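Local coordinates for leucine aminopeptidase 2 (Saccharomyces cerevisiae, PDB 2XQ0), which cleaves amino-terminal residues from di- and tripeptides as a zinc-dependent M1 aminopeptidase, with weak epoxide hydrolase activity toward leukotriene A4 in vitro, at residues Leu470-Val482 with Gln510-Ser524. Sequence-based numbering, arbitrary orientation.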
ATOM      1  N   LEU A 470      17.226   2.223 -19.809  1.00 28.88           N
ATOM      2  CA  LEU A 470      17.845   1.723 -18.566  1.00 31.93           C
ATOM      3  C   LEU A 470      17.618   0.234 -18.301  1.00 33.34           C
ATOM      4  O   LEU A 470      18.076  -0.295 -17.286  1.00 39.54           O
ATOM      5  CB  LEU A 470      17.398   2.546 -17.353  1.00 31.54           C
ATOM      6  CG  LEU A 470      17.759   4.028 -17.426  1.00 35.37           C
ATOM      7  CD1 LEU A 470      17.200   4.783 -16.248  1.00 32.46           C
ATOM      8  CD2 LEU A 470      19.277   4.216 -17.542  1.00 42.46           C
ATOM      9  N   ALA A 471      16.907  -0.434 -19.203  1.00 30.77           N
ATOM     10  CA  ALA A 471      16.657  -1.872 -19.091  1.00 31.05           C
ATOM     11  C   ALA A 471      17.424  -2.677 -20.137  1.00 37.88           C
ATOM     12  O   ALA A 471      17.603  -3.891 -19.996  1.00 40.70           O
ATOM     13  CB  ALA A 471      15.172  -2.174 -19.205  1.00 26.13           C
ATOM     14  N   ASP A 472      17.873  -2.000 -21.188  1.00 36.93           N
ATOM     15  CA  ASP A 472      18.512  -2.670 -22.314  1.00 36.94           C
ATOM     16  C   ASP A 472      19.807  -3.386 -21.936  1.00 26.60           C
ATOM     17  O   ASP A 472      20.035  -4.524 -22.323  1.00 27.35           O
ATOM     18  CB  ASP A 472      18.774  -1.663 -23.436  1.00 44.50           C
ATOM     19  CG  ASP A 472      17.500  -1.200 -24.112  1.00 51.08           C
ATOM     20  OD1 ASP A 472      16.526  -1.985 -24.141  1.00 51.89           O
ATOM     21  OD2 ASP A 472      17.480  -0.056 -24.623  1.00 57.64           O
ATOM     22  N   ASN A 473      20.664  -2.688 -21.212  1.00 27.31           N
ATOM     23  CA  ASN A 473      21.875  -3.271 -20.640  1.00 35.10           C
ATOM     24  C   ASN A 473      21.558  -4.510 -19.790  1.00 27.68           C
ATOM     25  O   ASN A 473      22.246  -5.538 -19.865  1.00 26.05           O
ATOM     26  CB  ASN A 473      22.535  -2.208 -19.773  1.00 53.74           C
ATOM     27  CG  ASN A 473      21.504  -1.272 -19.127  1.00 63.43           C
ATOM     28  OD1 ASN A 473      20.785  -1.664 -18.202  1.00 67.29           O
ATOM     29  ND2 ASN A 473      21.413  -0.040 -19.633  1.00 57.69           N
ATOM     30  N   VAL A 474      20.491  -4.414 -19.003  1.00 27.35           N
ATOM     31  CA  VAL A 474      20.074  -5.508 -18.133  1.00 25.14           C
ATOM     32  C   VAL A 474      19.637  -6.702 -18.941  1.00 28.18           C
ATOM     33  O   VAL A 474      20.101  -7.822 -18.725  1.00 26.64           O
ATOM     34  CB  VAL A 474      18.910  -5.067 -17.238  1.00 25.82           C
ATOM     35  CG1 VAL A 474      18.361  -6.244 -16.455  1.00 31.00           C
ATOM     36  CG2 VAL A 474      19.378  -3.949 -16.304  1.00 31.06           C
ATOM     37  N   TYR A 475      18.741  -6.461 -19.889  1.00 30.70           N
ATOM     38  CA  TYR A 475      18.276  -7.517 -20.775  1.00 28.09           C
ATOM     39  C   TYR A 475      19.428  -8.167 -21.541  1.00 25.65           C
ATOM     40  O   TYR A 475      19.493  -9.391 -21.654  1.00 32.89           O
ATOM     41  CB  TYR A 475      17.228  -6.964 -21.745  1.00 34.81           C
ATOM     42  CG  TYR A 475      15.914  -6.608 -21.076  1.00 41.31           C
ATOM     43  CD1 TYR A 475      15.376  -7.418 -20.092  1.00 42.74           C
ATOM     44  CD2 TYR A 475      15.209  -5.468 -21.441  1.00 50.92           C
ATOM     45  CE1 TYR A 475      14.168  -7.098 -19.480  1.00 54.59           C
ATOM     46  CE2 TYR A 475      14.002  -5.141 -20.836  1.00 50.18           C
ATOM     47  CZ  TYR A 475      13.487  -5.957 -19.860  1.00 57.19           C
ATOM     48  OH  TYR A 475      12.283  -5.634 -19.260  1.00 69.61           O
ATOM     49  N   GLN A 476      20.335  -7.361 -22.079  1.00 25.70           N
ATOM     50  CA  GLN A 476      21.490  -7.925 -22.777  1.00 29.54           C
ATOM     51  C   GLN A 476      22.304  -8.897 -21.922  1.00 28.87           C
ATOM     52  O   GLN A 476      22.652  -9.976 -22.380  1.00 27.09           O
ATOM     53  CB  GLN A 476      22.391  -6.833 -23.334  1.00 43.27           C
ATOM     54  CG  GLN A 476      21.739  -6.044 -24.447  1.00 62.26           C
ATOM     55  CD  GLN A 476      22.607  -4.903 -24.921  1.00 71.98           C
ATOM     56  OE1 GLN A 476      23.836  -4.982 -24.867  1.00 75.06           O
ATOM     57  NE2 GLN A 476      21.974  -3.833 -25.393  1.00 74.28           N
ATOM     58  N   LEU A 477      22.605  -8.514 -20.688  1.00 29.48           N
ATOM     59  CA  LEU A 477      23.405  -9.363 -19.818  1.00 33.50           C
ATOM     60  C   LEU A 477      22.689 -10.661 -19.492  1.00 35.87           C
ATOM     61  O   LEU A 477      23.288 -11.733 -19.579  1.00 36.09           O
ATOM     62  CB  LEU A 477      23.783  -8.643 -18.524  1.00 35.22           C
ATOM     63  CG  LEU A 477      24.765  -9.391 -17.618  1.00 35.78           C
ATOM     64  CD1 LEU A 477      26.107  -9.579 -18.339  1.00 34.46           C
ATOM     65  CD2 LEU A 477      24.958  -8.640 -16.312  1.00 32.31           C
ATOM     66  N   ALA A 478      21.419 -10.581 -19.090  1.00 30.22           N
ATOM     67  CA  ALA A 478      20.675 -11.798 -18.773  1.00 32.10           C
ATOM     68  C   ALA A 478      20.681 -12.748 -19.968  1.00 41.17           C
ATOM     69  O   ALA A 478      20.925 -13.946 -19.820  1.00 47.82           O
ATOM     70  CB  ALA A 478      19.242 -11.482 -18.327  1.00 33.76           C
ATOM     71  N   ASP A 479      20.423 -12.210 -21.155  1.00 36.60           N
ATOM     72  CA  ASP A 479      20.534 -13.006 -22.375  1.00 34.70           C
ATOM     73  C   ASP A 479      21.925 -13.652 -22.490  1.00 34.09           C
ATOM     74  O   ASP A 479      22.051 -14.856 -22.724  1.00 37.90           O
ATOM     75  CB  ASP A 479      20.222 -12.143 -23.602  1.00 45.08           C
ATOM     76  CG  ASP A 479      18.793 -11.609 -23.596  1.00 54.62           C
ATOM     77  OD1 ASP A 479      17.974 -12.112 -22.800  1.00 58.61           O
ATOM     78  OD2 ASP A 479      18.484 -10.691 -24.391  1.00 56.23           O
ATOM     79  N   LYS A 480      22.967 -12.849 -22.301  1.00 36.48           N
ATOM     80  CA  LYS A 480      24.348 -13.324 -22.397  1.00 33.78           C
ATOM     81  C   LYS A 480      24.642 -14.454 -21.405  1.00 37.89           C
ATOM     82  O   LYS A 480      25.289 -15.445 -21.755  1.00 45.09           O
ATOM     83  CB  LYS A 480      25.325 -12.166 -22.179  1.00 33.42           C
ATOM     84  CG  LYS A 480      26.787 -12.516 -22.439  1.00 44.15           C
ATOM     85  CD  LYS A 480      27.718 -11.366 -22.015  1.00 51.06           C
ATOM     86  CE  LYS A 480      29.193 -11.747 -22.160  1.00 51.21           C
ATOM     87  NZ  LYS A 480      30.130 -10.720 -21.603  1.00 50.66           N
ATOM     88  N   TRP A 481      24.176 -14.299 -20.168  1.00 35.47           N
ATOM     89  CA  TRP A 481      24.311 -15.345 -19.158  1.00 38.86           C
ATOM     90  C   TRP A 481      23.583 -16.608 -19.568  1.00 43.43           C
ATOM     91  O   TRP A 481      24.112 -17.704 -19.407  1.00 54.58           O
ATOM     92  CB  TRP A 481      23.820 -14.880 -17.778  1.00 33.79           C
ATOM     93  CG  TRP A 481      24.933 -14.330 -16.956  1.00 32.87           C
ATOM     94  CD1 TRP A 481      25.264 -13.014 -16.786  1.00 32.66           C
ATOM     95  CD2 TRP A 481      25.911 -15.088 -16.239  1.00 37.19           C
ATOM     96  NE1 TRP A 481      26.375 -12.906 -15.975  1.00 40.55           N
ATOM     97  CE2 TRP A 481      26.791 -14.169 -15.632  1.00 49.26           C
ATOM     98  CE3 TRP A 481      26.128 -16.458 -16.052  1.00 45.85           C
ATOM     99  CZ2 TRP A 481      27.864 -14.578 -14.843  1.00 53.78           C
ATOM    100  CZ3 TRP A 481      27.181 -16.858 -15.269  1.00 48.03           C
ATOM    101  CH2 TRP A 481      28.041 -15.925 -14.675  1.00 54.62           C
ATOM    102  N   VAL A 482      22.365 -16.463 -20.084  1.00 39.77           N
ATOM    103  CA  VAL A 482      21.603 -17.641 -20.493  1.00 41.56           C
ATOM    104  C   VAL A 482      22.346 -18.416 -21.571  1.00 50.48           C
ATOM    105  O   VAL A 482      22.374 -19.649 -21.563  1.00 61.31           O
ATOM    106  CB  VAL A 482      20.179 -17.273 -20.974  1.00 40.37           C
ATOM    107  CG1 VAL A 482      19.492 -18.495 -21.556  1.00 39.98           C
ATOM    108  CG2 VAL A 482      19.355 -16.727 -19.814  1.00 40.68           C
ATOM    109  N   GLN A 510      17.943  -2.201 -11.202  1.00 22.01           N
ATOM    110  CA  GLN A 510      18.487  -2.890 -12.351  1.00 24.38           C
ATOM    111  C   GLN A 510      18.947  -4.285 -11.954  1.00 27.85           C
ATOM    112  O   GLN A 510      18.721  -5.247 -12.703  1.00 24.28           O
ATOM    113  CB  GLN A 510      19.613  -2.068 -12.989  1.00 26.86           C
ATOM    114  CG  GLN A 510      19.101  -0.843 -13.731  1.00 22.56           C
ATOM    115  CD  GLN A 510      20.213   0.048 -14.209  1.00 25.34           C
ATOM    116  OE1 GLN A 510      21.117   0.378 -13.451  1.00 32.07           O
ATOM    117  NE2 GLN A 510      20.165   0.428 -15.476  1.00 27.47           N
ATOM    118  N   LEU A 511      19.574  -4.401 -10.780  1.00 27.15           N
ATOM    119  CA  LEU A 511      19.933  -5.713 -10.238  1.00 32.58           C
ATOM    120  C   LEU A 511      18.701  -6.591 -10.047  1.00 28.48           C
ATOM    121  O   LEU A 511      18.702  -7.771 -10.410  1.00 29.53           O
ATOM    122  CB  LEU A 511      20.685  -5.576  -8.905  1.00 35.25           C
ATOM    123  CG  LEU A 511      22.116  -5.039  -8.987  1.00 46.04           C
ATOM    124  CD1 LEU A 511      22.671  -4.738  -7.601  1.00 49.59           C
ATOM    125  CD2 LEU A 511      23.019  -6.021  -9.723  1.00 41.55           C
ATOM    126  N   VAL A 512      17.650  -6.020  -9.464  1.00 27.22           N
ATOM    127  CA  VAL A 512      16.401  -6.739  -9.298  1.00 27.83           C
ATOM    128  C   VAL A 512      15.843  -7.223 -10.640  1.00 28.29           C
ATOM    129  O   VAL A 512      15.503  -8.407 -10.789  1.00 33.40           O
ATOM    130  CB  VAL A 512      15.378  -5.887  -8.527  1.00 33.94           C
ATOM    131  CG1 VAL A 512      14.005  -6.507  -8.597  1.00 37.28           C
ATOM    132  CG2 VAL A 512      15.834  -5.738  -7.070  1.00 29.35           C
ATOM    133  N   LEU A 513      15.763  -6.320 -11.615  1.00 24.71           N
ATOM    134  CA  LEU A 513      15.319  -6.686 -12.960  1.00 27.62           C
ATOM    135  C   LEU A 513      16.230  -7.741 -13.588  1.00 31.20           C
ATOM    136  O   LEU A 513      15.757  -8.695 -14.204  1.00 38.11           O
ATOM    137  CB  LEU A 513      15.236  -5.461 -13.876  1.00 32.07           C
ATOM    138  CG  LEU A 513      14.788  -5.770 -15.323  1.00 33.38           C
ATOM    139  CD1 LEU A 513      13.370  -6.324 -15.376  1.00 34.96           C
ATOM    140  CD2 LEU A 513      14.885  -4.549 -16.185  1.00 32.13           C
ATOM    141  N   PHE A 514      17.541  -7.568 -13.448  1.00 33.35           N
ATOM    142  CA  PHE A 514      18.493  -8.579 -13.936  1.00 24.47           C
ATOM    143  C   PHE A 514      18.222  -9.984 -13.387  1.00 37.54           C
ATOM    144  O   PHE A 514      18.052 -10.934 -14.159  1.00 38.68           O
ATOM    145  CB  PHE A 514      19.928  -8.154 -13.621  1.00 28.30           C
ATOM    146  CG  PHE A 514      20.956  -9.194 -13.969  1.00 35.91           C
ATOM    147  CD1 PHE A 514      21.145  -9.592 -15.288  1.00 29.77           C
ATOM    148  CD2 PHE A 514      21.747  -9.765 -12.984  1.00 38.83           C
ATOM    149  CE1 PHE A 514      22.094 -10.542 -15.617  1.00 36.41           C
ATOM    150  CE2 PHE A 514      22.699 -10.720 -13.303  1.00 41.14           C
ATOM    151  CZ  PHE A 514      22.874 -11.109 -14.624  1.00 39.86           C
ATOM    152  N   LEU A 515      18.193 -10.109 -12.058  1.00 31.66           N
ATOM    153  CA  LEU A 515      17.959 -11.394 -11.383  1.00 37.60           C
ATOM    154  C   LEU A 515      16.590 -11.949 -11.737  1.00 45.23           C
ATOM    155  O   LEU A 515      16.417 -13.159 -11.868  1.00 54.62           O
ATOM    156  CB  LEU A 515      18.079 -11.256  -9.860  1.00 36.11           C
ATOM    157  CG  LEU A 515      19.477 -10.937  -9.307  1.00 41.33           C
ATOM    158  CD1 LEU A 515      19.398 -10.417  -7.885  1.00 33.99           C
ATOM    159  CD2 LEU A 515      20.383 -12.156  -9.394  1.00 46.59           C
ATOM    160  N   GLU A 516      15.616 -11.058 -11.882  1.00 40.11           N
ATOM    161  CA  GLU A 516      14.294 -11.448 -12.364  1.00 43.57           C
ATOM    162  C   GLU A 516      14.404 -12.071 -13.763  1.00 48.61           C
ATOM    163  O   GLU A 516      14.030 -13.239 -13.956  1.00 50.28           O
ATOM    164  CB  GLU A 516      13.330 -10.248 -12.334  1.00 43.93           C
ATOM    165  CG  GLU A 516      11.952 -10.486 -12.928  1.00 41.76           C
ATOM    166  CD  GLU A 516      11.124 -11.499 -12.148  1.00 64.68           C
ATOM    167  OE1 GLU A 516      11.707 -12.316 -11.398  1.00 73.50           O
ATOM    168  OE2 GLU A 516       9.879 -11.480 -12.286  1.00 68.64           O
ATOM    169  N   THR A 517      14.943 -11.308 -14.719  1.00 44.77           N
ATOM    170  CA  THR A 517      15.109 -11.767 -16.108  1.00 42.69           C
ATOM    171  C   THR A 517      15.814 -13.129 -16.204  1.00 42.83           C
ATOM    172  O   THR A 517      15.456 -13.960 -17.029  1.00 49.37           O
ATOM    173  CB  THR A 517      15.847 -10.703 -16.974  1.00 40.57           C
ATOM    174  OG1 THR A 517      15.175  -9.437 -16.869  1.00 41.78           O
ATOM    175  CG2 THR A 517      15.907 -11.124 -18.446  1.00 34.80           C
ATOM    176  N   LEU A 518      16.802 -13.365 -15.346  1.00 39.67           N
ATOM    177  CA  LEU A 518      17.499 -14.648 -15.317  1.00 39.84           C
ATOM    178  C   LEU A 518      16.593 -15.829 -14.973  1.00 50.64           C
ATOM    179  O   LEU A 518      16.721 -16.906 -15.561  1.00 51.97           O
ATOM    180  CB  LEU A 518      18.659 -14.614 -14.325  1.00 38.04           C
ATOM    181  CG  LEU A 518      19.874 -13.797 -14.740  1.00 40.94           C
ATOM    182  CD1 LEU A 518      20.859 -13.734 -13.584  1.00 44.88           C
ATOM    183  CD2 LEU A 518      20.522 -14.389 -15.992  1.00 35.96           C
ATOM    184  N   THR A 519      15.706 -15.652 -13.997  1.00 51.70           N
ATOM    185  CA  THR A 519      14.764 -16.716 -13.649  1.00 52.09           C
ATOM    186  C   THR A 519      13.694 -16.859 -14.738  1.00 55.95           C
ATOM    187  O   THR A 519      13.093 -17.921 -14.898  1.00 64.98           O
ATOM    188  CB  THR A 519      14.106 -16.494 -12.270  1.00 50.58           C
ATOM    189  OG1 THR A 519      13.238 -15.357 -12.327  1.00 45.17           O
ATOM    190  CG2 THR A 519      15.174 -16.279 -11.187  1.00 51.81           C
ATOM    191  N   GLN A 520      13.470 -15.782 -15.486  1.00 54.09           N
ATOM    192  CA  GLN A 520      12.692 -15.841 -16.719  1.00 62.91           C
ATOM    193  C   GLN A 520      13.560 -16.438 -17.827  1.00 66.25           C
ATOM    194  O   GLN A 520      13.145 -16.531 -18.987  1.00 60.56           O
ATOM    195  CB  GLN A 520      12.244 -14.440 -17.125  1.00 67.54           C
ATOM    196  CG  GLN A 520      11.389 -13.739 -16.092  1.00 74.02           C
ATOM    197  CD  GLN A 520       9.922 -14.046 -16.269  1.00 83.12           C
ATOM    198  OE1 GLN A 520       9.460 -14.276 -17.385  1.00 88.76           O
ATOM    199  NE2 GLN A 520       9.177 -14.047 -15.167  1.00 83.91           N
ATOM    200  N   ASN A 521      14.775 -16.835 -17.454  1.00 69.47           N
ATOM    201  CA  ASN A 521      15.766 -17.358 -18.394  1.00 71.18           C
ATOM    202  C   ASN A 521      15.956 -16.506 -19.647  1.00 65.57           C
ATOM    203  O   ASN A 521      15.966 -17.024 -20.761  1.00 60.88           O
ATOM    204  CB  ASN A 521      15.457 -18.810 -18.763  1.00 75.24           C
ATOM    205  CG  ASN A 521      15.640 -19.755 -17.593  1.00 84.10           C
ATOM    206  OD1 ASN A 521      16.562 -19.601 -16.795  1.00 81.62           O
ATOM    207  ND2 ASN A 521      14.755 -20.736 -17.481  1.00 93.88           N
ATOM    208  N   GLY A 522      16.110 -15.198 -19.458  1.00 59.29           N
ATOM    209  CA  GLY A 522      16.389 -14.300 -20.568  1.00 57.52           C
ATOM    210  C   GLY A 522      15.175 -13.547 -21.083  1.00 63.68           C
ATOM    211  O   GLY A 522      14.038 -13.937 -20.828  1.00 70.47           O
ATOM    212  N   HIS A 523      15.428 -12.467 -21.816  1.00 68.88           N
ATOM    213  CA  HIS A 523      14.377 -11.628 -22.379  1.00 75.75           C
ATOM    214  C   HIS A 523      14.341 -11.706 -23.908  1.00 88.51           C
ATOM    215  O   HIS A 523      14.094 -10.707 -24.584  1.00 91.51           O
ATOM    216  CB  HIS A 523      14.581 -10.177 -21.940  1.00 74.50           C
ATOM    217  CG  HIS A 523      13.449  -9.266 -22.302  1.00 75.03           C
ATOM    218  ND1 HIS A 523      13.503  -8.403 -23.374  1.00 73.56           N
ATOM    219  CD2 HIS A 523      12.236  -9.081 -21.729  1.00 79.23           C
ATOM    220  CE1 HIS A 523      12.370  -7.725 -23.446  1.00 78.35           C
ATOM    221  NE2 HIS A 523      11.584  -8.119 -22.460  1.00 79.71           N
ATOM    222  N   SER A 524      14.597 -12.894 -24.446  1.00 97.51           N
ATOM    223  CA  SER A 524      14.498 -13.134 -25.884  1.00104.32           C
ATOM    224  C   SER A 524      14.446 -14.635 -26.132  1.00117.86           C
ATOM    225  O   SER A 524      15.184 -15.397 -25.509  1.00123.10           O
ATOM    226  CB  SER A 524      15.687 -12.526 -26.630  1.00 96.72           C
ATOM    227  OG  SER A 524      16.733 -13.470 -26.766  1.00 91.96           O
TER
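Helix 470-482 runs beside helix 510-519 with their N-to-C directions 36° apart and the axes approaching to 9.0 Å, and the backbones draw closest where the second helix has ended, Asp479 CA lying 4.7 Å from Gly522 CA. That end is a Schellman motif: Asn521 takes positive phi, Gly522 N bonds back to Thr517 O, and the chain turns toward the first helix. Here His523 N donates to Asp479 OD1 at 2.8 Å, approaching the oxygen almost in line with its bond to CG, while a methyl of Val482, CG2, packs on the Asn521-Gly522 peptide. Between the helices Phe514 is a knob in a hole formed by Val474, Leu477, Ala478 and Trp481. Its ring reaches across because chi1 of 174° sets CG opposite the backbone N; Leu477 CD2 lies over one face, 3.5 Å from Phe514 CE1, and Trp481 CD1 meets the edge. Such knobs-into-holes packing fits the all-helical C-terminal domain of the leukotriene A4 hydrolase family, here well away from the zinc site. Trp481 links this packing to neighbouring parts of the chain, stacking on Phe498 and hydrogen-bonding through NE1 to Tyr547 OH. Beside the knob, the Ala478 CB and Thr517 CG2 methyls meet tightly at 3.4 Å. The other branch of Thr517, OG1, hydrogen-bonds to Leu513 O within its own helix and lies at the edge of the Tyr475 ring. One face of that ring takes the His523 imidazole in a face-to-face stack, centroids 3.8 Å apart and planes at 14°, although His523 is poorly ordered. At the N-terminal end of both segments, the extended Gln510 chain delivers NE2 to Leu470 O at 2.9 Å, an almost straight bond in the carbonyl plane and on a lone pair.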